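Local coordinates for protein short-chain dehydrogenase/reductase SDR (Paraburkholderia phymatum, PDB 5VA8) that binds NADP and probably catalyses a nicotinamide-dependent oxidation or reduction, as a short-chain dehydrogenase/reductase whose natural substrate is not established, at residues 78-83 with 121-126; 41-46 with 85-90; 106-111 with 158-163. All coordinates share one frame; numbering follows the deposited sequence. Where two conformers were deposited one is given.

Interaction 1: 78-83 with 121-126; sequences EGRAAA and MLTPIE
R80 reaches from helix 77-86 to T123 and E126 on helix 110-138, one long side chain bridging the gap between two helices whose nearest CA atoms, those of R80 and T123, are 8.1 Å apart. The arginine's shaft and the base of the glutamate meet in van der Waals packing: R80 CD and NE lie 4.0 and 3.7 Å from E126 CB, and E126 CG sits over one face of the guanidinium. A bend about the CG-CD bond (chi3 -76°) turns the arginine's flat end across the second helix.

The polar part is indirect. R80 NH2 donates to a water at 3.0 Å, and in one of the two conformers of E126 this water donates to E126 OE1 at 2.9 Å. In this conformer water links the opposite charges and OE1 also pairs with R129; neither link need hold in the other. R80 NH2 and E126 OE1 are 5.2 Å apart, the guanidinium and carboxylate planes 73° apart. R80 NH1 comes within 2.9 Å of T123 OG1 at a poor angle for a bond; the hydroxyl is engaged by E118 O, and NH1 has a weak bond to I74 O.

M121, L122 and I125 pack on W113 of the second subunit. This is side-by-side helix packing on one flank of a Rossmann-fold sheet, by a helix that also takes part in subunit association.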
loop_
_atom_site.group_PDB
_atom_site.type_symbol
_atom_site.label_atom_id
_atom_site.label_comp_id
_atom_site.label_asym_id
_atom_site.label_seq_id
_atom_site.Cartn_x
_atom_site.Cartn_y
_atom_site.Cartn_z
ATOM N N GLU A 78 -35.025 8.123 3.059
ATOM C CA GLU A 78 -36.105 7.876 4.010
ATOM C C GLU A 78 -35.705 6.843 5.050
ATOM O O GLU A 78 -36.067 6.963 6.229
ATOM C CB GLU A 78 -37.366 7.421 3.279
ATOM C CG GLU A 78 -38.014 8.490 2.402
ATOM C CD GLU A 78 -37.302 8.681 1.073
ATOM O OE1 GLU A 78 -36.354 7.918 0.763
ATOM O OE2 GLU A 78 -37.702 9.609 0.336
ATOM N N GLY A 79 -34.972 5.810 4.636
ATOM C CA GLY A 79 -34.525 4.816 5.597
ATOM C C GLY A 79 -33.492 5.370 6.556
ATOM O O GLY A 79 -33.545 5.103 7.760
ATOM N N ARG A 80 -32.537 6.145 6.041
ATOM C CA ARG A 80 -31.588 6.815 6.926
ATOM C C ARG A 80 -32.318 7.688 7.930
ATOM O O ARG A 80 -31.973 7.707 9.117
ATOM C CB ARG A 80 -30.594 7.637 6.108
ATOM C CG ARG A 80 -29.681 6.749 5.275
ATOM C CD ARG A 80 -28.550 7.545 4.601
ATOM N NE ARG A 80 -28.961 8.332 3.433
ATOM C CZ ARG A 80 -29.040 7.846 2.193
ATOM N NH1 ARG A 80 -28.786 6.559 1.954
ATOM N NH2 ARG A 80 -29.372 8.641 1.193
ATOM N N ALA A 81 -33.346 8.401 7.477
ATOM C CA ALA A 81 -34.089 9.265 8.388
ATOM C C ALA A 81 -34.807 8.455 9.459
ATOM O O ALA A 81 -34.897 8.891 10.616
ATOM C CB ALA A 81 -35.083 10.126 7.608
ATOM N N ALA A 82 -35.344 7.286 9.091
ATOM C CA ALA A 82 -36.045 6.448 10.064
ATOM C C ALA A 82 -35.073 5.873 11.085
ATOM O O ALA A 82 -35.404 5.750 12.271
ATOM C CB ALA A 82 -36.790 5.318 9.357
ATOM N N ALA A 83 -33.882 5.494 10.633
ATOM C CA ALA A 83 -32.863 5.001 11.551
ATOM C C ALA A 83 -32.442 6.095 12.525
ATOM O O ALA A 83 -32.331 5.861 13.732
ATOM C CB ALA A 83 -31.662 4.476 10.761
ATOM N N MET A 121 -21.236 3.176 -0.889
ATOM C CA MET A 121 -20.384 4.353 -0.748
ATOM C C MET A 121 -21.181 5.544 -0.230
ATOM O O MET A 121 -20.843 6.100 0.822
ATOM C CB MET A 121 -19.709 4.704 -2.073
ATOM C CG MET A 121 -18.794 5.917 -1.967
ATOM S SD MET A 121 -18.118 6.349 -3.567
ATOM C CE MET A 121 -17.262 7.886 -3.145
ATOM N N LEU A 122 -22.240 5.955 -0.944
ATOM C CA LEU A 122 -22.893 7.202 -0.552
ATOM C C LEU A 122 -23.732 7.035 0.711
ATOM O O LEU A 122 -23.845 7.987 1.491
ATOM C CB LEU A 122 -23.731 7.752 -1.712
ATOM C CG LEU A 122 -22.953 7.992 -3.006
ATOM C CD1 LEU A 122 -23.860 8.644 -4.055
ATOM C CD2 LEU A 122 -21.713 8.848 -2.751
ATOM N N THR A 123 -24.322 5.854 0.935
ATOM C CA THR A 123 -25.082 5.625 2.167
ATOM C C THR A 123 -24.201 5.765 3.408
ATOM O O THR A 123 -24.557 6.551 4.306
ATOM C CB THR A 123 -25.803 4.268 2.086
ATOM O OG1 THR A 123 -26.948 4.402 1.230
ATOM C CG2 THR A 123 -26.268 3.780 3.459
ATOM N N PRO A 124 -23.045 5.095 3.516
ATOM C CA PRO A 124 -22.187 5.344 4.687
ATOM C C PRO A 124 -21.768 6.793 4.832
ATOM O O PRO A 124 -21.702 7.307 5.956
ATOM C CB PRO A 124 -20.961 4.451 4.437
ATOM C CG PRO A 124 -21.401 3.437 3.470
ATOM C CD PRO A 124 -22.547 3.989 2.676
ATOM N N ILE A 125 -21.466 7.464 3.716
ATOM C CA ILE A 125 -21.054 8.870 3.762
ATOM C C ILE A 125 -22.167 9.743 4.326
ATOM O O ILE A 125 -21.929 10.629 5.165
ATOM C CB ILE A 125 -20.614 9.333 2.361
ATOM C CG1 ILE A 125 -19.292 8.661 1.987
ATOM C CG2 ILE A 125 -20.458 10.875 2.297
ATOM C CD1 ILE A 125 -18.848 8.915 0.548
ATOM N N GLU A 126 -23.399 9.522 3.871
ATOM C CA GLU A 126 -24.496 10.345 4.359
ATOM C C GLU A 126 -24.802 10.072 5.829
ATOM O O GLU A 126 -25.210 10.994 6.549
ATOM C CB GLU A 126 -25.727 10.134 3.481
ATOM C CG GLU A 126 -25.575 10.778 2.100
ATOM C CD GLU A 126 -25.503 12.299 2.159
ATOM O OE1 GLU A 126 -26.565 12.948 2.020
ATOM O OE2 GLU A 126 -24.393 12.849 2.351
HETATM O O HOH W 1 -29.091 11.569 1.657
#

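Interaction 2: 41-46 with 85-90; sequences NVTIVA and AACPQP. With NAP (NADP nicotinamide-adenine-dinucleotide phosphate), chain E.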
loop_
_atom_site.group_PDB
_atom_site.type_symbol
_atom_site.label_atom_id
_atom_site.label_comp_id
_atom_site.label_asym_id
_atom_site.label_seq_id
_atom_site.Cartn_x
_atom_site.Cartn_y
_atom_site.Cartn_z
ATOM N N ASN A 41 -26.123 0.265 24.137
ATOM C CA ASN A 41 -27.494 0.238 23.636
ATOM C C ASN A 41 -27.465 0.271 22.114
ATOM O O ASN A 41 -26.869 1.176 21.528
ATOM C CB ASN A 41 -28.279 1.422 24.192
ATOM C CG ASN A 41 -28.396 1.382 25.698
ATOM O OD1 ASN A 41 -28.767 0.363 26.276
ATOM N ND2 ASN A 41 -28.062 2.493 26.350
ATOM N N VAL A 42 -28.086 -0.711 21.460
ATOM C CA VAL A 42 -27.934 -0.849 20.015
ATOM C C VAL A 42 -29.272 -0.634 19.324
ATOM O O VAL A 42 -30.311 -1.127 19.770
ATOM C CB VAL A 42 -27.328 -2.214 19.613
ATOM C CG1 VAL A 42 -25.872 -2.305 20.089
ATOM C CG2 VAL A 42 -28.168 -3.367 20.152
ATOM N N THR A 43 -29.232 0.119 18.231
ATOM C CA THR A 43 -30.337 0.230 17.292
ATOM C C THR A 43 -29.927 -0.540 16.049
ATOM O O THR A 43 -28.928 -0.189 15.409
ATOM C CB THR A 43 -30.616 1.695 16.964
ATOM O OG1 THR A 43 -31.058 2.370 18.145
ATOM C CG2 THR A 43 -31.684 1.813 15.881
ATOM N N ILE A 44 -30.661 -1.607 15.729
ATOM C CA ILE A 44 -30.330 -2.456 14.588
ATOM C C ILE A 44 -31.332 -2.195 13.472
ATOM O O ILE A 44 -32.530 -1.998 13.718
ATOM C CB ILE A 44 -30.265 -3.957 14.945
ATOM C CG1 ILE A 44 -31.568 -4.475 15.546
ATOM C CG2 ILE A 44 -29.104 -4.228 15.912
ATOM C CD1 ILE A 44 -31.549 -6.001 15.734
ATOM N N VAL A 45 -30.824 -2.184 12.245
ATOM C CA VAL A 45 -31.584 -1.814 11.055
ATOM C C VAL A 45 -31.551 -2.975 10.072
ATOM O O VAL A 45 -30.477 -3.528 9.794
ATOM C CB VAL A 45 -31.005 -0.547 10.397
ATOM C CG1 VAL A 45 -31.775 -0.219 9.139
ATOM C CG2 VAL A 45 -31.039 0.646 11.374
ATOM N N ALA A 46 -32.718 -3.345 9.543
ATOM C CA ALA A 46 -32.794 -4.299 8.444
ATOM C C ALA A 46 -34.123 -4.093 7.731
ATOM O O ALA A 46 -35.035 -3.465 8.268
ATOM C CB ALA A 46 -32.655 -5.749 8.927
ATOM N N ALA A 85 -34.201 8.747 13.378
ATOM C CA ALA A 85 -35.288 9.088 14.290
ATOM C C ALA A 85 -35.260 8.200 15.529
ATOM O O ALA A 85 -35.521 8.662 16.648
ATOM C CB ALA A 85 -36.637 8.982 13.579
ATOM N N ALA A 86 -34.940 6.921 15.349
ATOM C CA ALA A 86 -34.872 5.998 16.475
ATOM C C ALA A 86 -33.612 6.220 17.298
ATOM O O ALA A 86 -33.637 6.083 18.525
ATOM C CB ALA A 86 -34.922 4.558 15.974
ATOM N N CYS A 87 -32.508 6.563 16.634
ATOM C CA CYS A 87 -31.198 6.703 17.268
ATOM C C CYS A 87 -30.584 8.014 16.804
ATOM O O CYS A 87 -29.721 8.027 15.918
ATOM C CB CYS A 87 -30.293 5.528 16.900
ATOM S SG CYS A 87 -28.706 5.513 17.780
ATOM N N PRO A 88 -31.000 9.143 17.387
ATOM C CA PRO A 88 -30.640 10.439 16.797
ATOM C C PRO A 88 -29.243 10.920 17.117
ATOM O O PRO A 88 -28.723 11.759 16.366
ATOM C CB PRO A 88 -31.690 11.393 17.379
ATOM C CG PRO A 88 -32.112 10.761 18.642
ATOM C CD PRO A 88 -32.030 9.273 18.431
ATOM N N GLN A 89 -28.619 10.425 18.185
ATOM C CA GLN A 89 -27.304 10.912 18.616
ATOM C C GLN A 89 -26.413 9.734 18.989
ATOM O O GLN A 89 -25.977 9.603 20.139
ATOM C CB GLN A 89 -27.452 11.885 19.786
ATOM C CG GLN A 89 -28.163 13.174 19.396
ATOM C CD GLN A 89 -27.289 14.052 18.516
ATOM O OE1 GLN A 89 -26.062 13.967 18.572
ATOM N NE2 GLN A 89 -27.914 14.891 17.689
ATOM N N PRO A 90 -26.108 8.860 18.029
ATOM C CA PRO A 90 -25.245 7.713 18.343
ATOM C C PRO A 90 -23.829 8.140 18.683
ATOM O O PRO A 90 -23.266 9.056 18.074
ATOM C CB PRO A 90 -25.270 6.882 17.054
ATOM C CG PRO A 90 -25.556 7.892 15.968
ATOM C CD PRO A 90 -26.485 8.895 16.601
HETATM P PA NAP E . -25.914 -11.296 5.325
HETATM O O1A NAP E . -25.593 -12.421 6.223
HETATM O O2A NAP E . -26.814 -11.618 4.151
HETATM O O5B NAP E . -26.571 -10.155 6.239
HETATM C C5B NAP E . -26.989 -8.928 5.622
HETATM C C4B NAP E . -27.831 -8.192 6.627
HETATM O O4B NAP E . -28.042 -6.845 6.154
HETATM C C3B NAP E . -29.229 -8.768 6.851
HETATM O O3B NAP E . -29.649 -8.487 8.179
HETATM C C2B NAP E . -30.058 -7.977 5.842
HETATM O O2B NAP E . -31.456 -8.067 6.199
HETATM C C1B NAP E . -29.426 -6.595 6.013
HETATM N N9A NAP E . -29.587 -5.705 4.868
HETATM C C8A NAP E . -29.144 -5.923 3.591
HETATM N N7A NAP E . -29.327 -4.908 2.779
HETATM C C5A NAP E . -29.944 -3.957 3.578
HETATM C C6A NAP E . -30.417 -2.657 3.310
HETATM N N6A NAP E . -30.332 -2.066 2.113
HETATM N N1A NAP E . -30.997 -1.977 4.324
HETATM C C2A NAP E . -31.079 -2.564 5.525
HETATM N N3A NAP E . -30.669 -3.782 5.895
HETATM C C4A NAP E . -30.112 -4.433 4.868
HETATM O O3 NAP E . -24.582 -10.640 4.731
HETATM P PN NAP E . -23.100 -10.466 5.314
HETATM O O1N NAP E . -23.169 -10.126 6.748
HETATM O O2N NAP E . -22.310 -11.640 4.888
HETATM O O5D NAP E . -22.628 -9.201 4.462
HETATM C C5D NAP E . -22.669 -7.867 5.009
HETATM C C4D NAP E . -21.893 -6.995 4.054
HETATM O O4D NAP E . -20.512 -7.426 4.046
HETATM C C3D NAP E . -22.355 -7.037 2.593
HETATM O O3D NAP E . -22.191 -5.761 1.974
HETATM C C2D NAP E . -21.391 -8.044 1.973
HETATM O O2D NAP E . -21.224 -7.912 0.565
HETATM C C1D NAP E . -20.121 -7.655 2.724
HETATM N N1N NAP E . -19.073 -8.705 2.725
HETATM C C2N NAP E . -19.379 -9.965 3.078
HETATM C C3N NAP E . -18.388 -10.922 3.136
HETATM C C7N NAP E . -18.597 -12.353 3.529
HETATM O O7N NAP E . -17.782 -13.209 3.137
HETATM N N7N NAP E . -19.719 -12.673 4.167
HETATM C C4N NAP E . -17.074 -10.526 2.897
HETATM C C5N NAP E . -16.798 -9.222 2.523
HETATM C C6N NAP E . -17.817 -8.323 2.425
HETATM P P2B NAP E . -32.617 -7.716 5.137
HETATM O O1X NAP E . -32.558 -6.241 4.917
HETATM O O2X NAP E . -32.335 -8.510 3.860
HETATM O O3X NAP E . -33.906 -8.192 5.837
#
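T43, on strand 41-46, meets A86 and C87 where helix 77-86 ends, and the contact illustrates how a helix terminus can be seated on a parallel sheet by a very few small side chains. Van der Waals packing does all the work between the segments. The methyl T43 CG2 lies 4.2 Å from A86 CB, while T43 OG1 approaches C87 CB at 3.5 Å. C87 is the first residue to leave the helical conformation, and its thiol swings away from its own backbone N (chi1 -174°), leaving SG 3.9 Å from T43 OG1.

Polar needs are met from a third element. T43 OG1 is hydrogen-bonded to the side-chain amide of Q68, which also binds A86 O, so that one glutamine ties both sides of the contact to strand 67-71.

The cofactor lies at the far end of the strand, with A46 CA 3.4 Å from N3A of the NADP adenine and A46 CB 3.8 Å from O2B, the ribose oxygen bearing the cofactor's extra phosphate.

Strand 41-46 runs between strands 67-71 and 17-20. V70 and L19 from these neighbours flank T43, with V70 also touching A86 and L19 touching C87, while I44 packs against helix 49-63.

Interaction 3: 106-111 with 158-163; sequences RNFTHD and LGLSNG. With TCE (3,3',3''-phosphanetriyltripropanoic acid), chain F.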
loop_
_atom_site.group_PDB
_atom_site.type_symbol
_atom_site.label_atom_id
_atom_site.label_comp_id
_atom_site.label_asym_id
_atom_site.label_seq_id
_atom_site.Cartn_x
_atom_site.Cartn_y
_atom_site.Cartn_z
ATOM N N ARG A 106 -18.350 -6.025 -18.566
ATOM C CA ARG A 106 -19.011 -5.583 -19.790
ATOM C C ARG A 106 -20.533 -5.636 -19.693
ATOM O O ARG A 106 -21.215 -5.042 -20.537
ATOM C CB ARG A 106 -18.511 -6.416 -20.975
ATOM C CG ARG A 106 -17.069 -6.066 -21.361
ATOM C CD ARG A 106 -16.364 -7.175 -22.116
ATOM N NE ARG A 106 -15.754 -8.136 -21.202
ATOM C CZ ARG A 106 -14.648 -8.820 -21.472
ATOM N NH1 ARG A 106 -14.160 -9.671 -20.578
ATOM N NH2 ARG A 106 -14.021 -8.644 -22.630
ATOM N N ASN A 107 -21.079 -6.295 -18.677
ATOM C CA ASN A 107 -22.518 -6.377 -18.485
ATOM C C ASN A 107 -23.037 -5.433 -17.410
ATOM O O ASN A 107 -24.251 -5.388 -17.196
ATOM C CB ASN A 107 -22.918 -7.815 -18.144
ATOM C CG ASN A 107 -22.680 -8.765 -19.295
ATOM O OD1 ASN A 107 -22.892 -8.409 -20.457
ATOM N ND2 ASN A 107 -22.245 -9.983 -18.985
ATOM N N PHE A 108 -22.160 -4.688 -16.729
ATOM C CA PHE A 108 -22.611 -3.703 -15.752
ATOM C C PHE A 108 -23.305 -2.555 -16.473
ATOM O O PHE A 108 -22.746 -1.974 -17.409
ATOM C CB PHE A 108 -21.437 -3.141 -14.945
ATOM C CG PHE A 108 -20.704 -4.150 -14.094
ATOM C CD1 PHE A 108 -21.295 -5.331 -13.685
ATOM C CD2 PHE A 108 -19.408 -3.877 -13.679
ATOM C CE1 PHE A 108 -20.591 -6.231 -12.887
ATOM C CE2 PHE A 108 -18.700 -4.764 -12.890
ATOM C CZ PHE A 108 -19.286 -5.943 -12.491
ATOM N N THR A 109 -24.511 -2.215 -16.034
ATOM C CA THR A 109 -25.192 -1.058 -16.592
ATOM C C THR A 109 -24.870 0.185 -15.773
ATOM O O THR A 109 -24.373 0.107 -14.649
ATOM C CB THR A 109 -26.701 -1.259 -16.621
ATOM O OG1 THR A 109 -27.201 -1.315 -15.279
ATOM C CG2 THR A 109 -27.068 -2.537 -17.379
ATOM N N HIS A 110 -25.170 1.346 -16.355
ATOM C CA HIS A 110 -25.052 2.585 -15.595
ATOM C C HIS A 110 -25.843 2.503 -14.295
ATOM O O HIS A 110 -25.362 2.913 -13.228
ATOM C CB HIS A 110 -25.532 3.752 -16.456
ATOM C CG HIS A 110 -25.488 5.066 -15.751
ATOM N ND1 HIS A 110 -26.619 5.692 -15.277
ATOM C CD2 HIS A 110 -24.444 5.858 -15.412
ATOM C CE1 HIS A 110 -26.276 6.823 -14.686
ATOM N NE2 HIS A 110 -24.961 6.948 -14.753
ATOM N N ASP A 111 -27.047 1.935 -14.354
ATOM C CA ASP A 111 -27.873 1.808 -13.154
ATOM C C ASP A 111 -27.250 0.851 -12.147
ATOM O O ASP A 111 -27.357 1.064 -10.935
ATOM C CB ASP A 111 -29.284 1.334 -13.513
ATOM C CG ASP A 111 -30.269 2.471 -13.655
ATOM O OD1 ASP A 111 -31.380 2.222 -14.165
ATOM O OD2 ASP A 111 -29.941 3.604 -13.269
ATOM N N LEU A 158 -16.671 -9.317 -8.810
ATOM C CA LEU A 158 -17.326 -8.293 -7.998
ATOM C C LEU A 158 -16.808 -6.891 -8.319
ATOM O O LEU A 158 -16.554 -6.084 -7.409
ATOM C CB LEU A 158 -17.174 -8.608 -6.502
ATOM C CG LEU A 158 -18.082 -9.750 -6.021
ATOM C CD1 LEU A 158 -17.866 -10.025 -4.534
ATOM C CD2 LEU A 158 -19.551 -9.437 -6.292
ATOM N N GLY A 159 -16.698 -6.579 -9.611
ATOM C CA GLY A 159 -16.250 -5.253 -10.020
ATOM C C GLY A 159 -17.032 -4.115 -9.390
ATOM O O GLY A 159 -16.470 -3.055 -9.108
ATOM N N LEU A 160 -18.344 -4.308 -9.178
ATOM C CA LEU A 160 -19.146 -3.235 -8.581
ATOM C C LEU A 160 -18.702 -2.944 -7.156
ATOM O O LEU A 160 -18.772 -1.790 -6.704
ATOM C CB LEU A 160 -20.633 -3.599 -8.615
ATOM C CG LEU A 160 -21.265 -3.700 -10.008
ATOM C CD1 LEU A 160 -22.647 -4.324 -9.921
ATOM C CD2 LEU A 160 -21.354 -2.314 -10.665
ATOM N N SER A 161 -18.259 -3.975 -6.430
ATOM C CA SER A 161 -17.703 -3.793 -5.093
ATOM C C SER A 161 -16.293 -3.218 -5.164
ATOM O O SER A 161 -15.959 -2.280 -4.427
ATOM C CB SER A 161 -17.681 -5.132 -4.347
ATOM O OG SER A 161 -17.007 -5.009 -3.098
ATOM N N ASN A 162 -15.465 -3.786 -6.047
ATOM C CA ASN A 162 -14.111 -3.288 -6.267
ATOM C C ASN A 162 -14.125 -1.783 -6.441
ATOM O O ASN A 162 -13.291 -1.067 -5.878
ATOM C CB ASN A 162 -13.502 -3.935 -7.520
ATOM C CG ASN A 162 -13.391 -5.453 -7.420
ATOM O OD1 ASN A 162 -13.436 -6.029 -6.328
ATOM N ND2 ASN A 162 -13.237 -6.109 -8.571
ATOM N N GLY A 163 -15.080 -1.286 -7.215
ATOM C CA GLY A 163 -15.229 0.139 -7.406
ATOM C C GLY A 163 -15.880 0.868 -6.244
ATOM O O GLY A 163 -15.265 1.767 -5.662
HETATM O O16 TCE F . -19.159 -7.031 -2.008
HETATM C C14 TCE F . -18.167 -7.706 -1.618
HETATM O O15 TCE F . -17.001 -7.293 -1.820
HETATM C C5 TCE F . -18.393 -9.047 -0.922
HETATM C C2 TCE F . -17.063 -9.792 -0.871
HETATM P P TCE F . -17.244 -11.281 0.223
HETATM C C3 TCE F . -18.833 -12.161 -0.084
HETATM C C6 TCE F . -18.658 -12.687 -1.502
HETATM C C8 TCE F . -19.968 -13.329 -1.912
HETATM O O10 TCE F . -19.938 -14.497 -2.361
HETATM O O9 TCE F . -21.054 -12.698 -1.788
HETATM C C1 TCE F . -15.787 -12.381 -0.021
HETATM C C4 TCE F . -14.544 -11.581 0.352
HETATM C C11 TCE F . -13.340 -12.462 0.071
HETATM O O12 TCE F . -12.175 -12.077 0.358
HETATM O O13 TCE F . -13.536 -13.591 -0.452
#
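F108 lays its ring against the first turn of helix 159-179, where G159 and L160 receive it. L160 CG stands over the centre of one face, 3.8 Å from the ring centroid and only 6° off the ring normal, a clear CH-pi contact. The leucine's two methyls spread over different parts of the ring: L160 CD2 is 3.9 Å from F108 CD2, and L160 CD1 is 4.1 Å from F108 CE1. The side chains run alongside each other in opposite directions. With its CG set beside its own backbone N (chi1 -66°), L160 brings its branch point over the aromatic face. At the ring's edge, near its plane, F108 CE2 touches G159 CA at 3.8 Å. As G159 has no side chain, the ring edge can approach the helix backbone directly, and CE2 also lies 3.8 Å from L160 N.

T109 follows as the N-cap of helix 110-138, its OG1 accepting from D112 N. H110 then begins that helix, and its NE2 is hydrogen-bonded to E118 of the second subunit.

Beyond the contact the receiving helix start reaches a ligand: S161 OG donates to O15 of the bound phosphine tricarboxylate at 2.6 Å. S150 and R165 also hydrogen-bond this hydroxyl. By sequence, S161 and R165 appear to occupy the places of tyrosine and lysine in the YxxxK motif of classical short-chain dehydrogenases.

The loop carrying F108 leads into helix 110-138 and packs on the start of helix 159-179. L160 also packs on W113 and A116 of the former and on P100, while F171 of the second subunit touches F108.

Overall arrangement
Interactions 1 and 2 share helix 77-86 and touch where A83 CB meets V45 CG2 at 3.9 Å; interaction 3 uses the loop leading into helix 110-138, which carries T123 and E126 of interaction 1, with nearest atoms about 6 Å apart. The chemistry follows the place. Interaction 1, partly buried between two helices, combines a long charged side chain with a water bridge. Interaction 2 is buried against the sheet and relies on small side chains, while interaction 3, also buried though farthest from the chain's centre, relies on an aromatic face. Interactions 1 and 3 both touch the second subunit; 41-46 with 85-90 meets no other chain of the assembly, but its strand reaches the cofactor adenine.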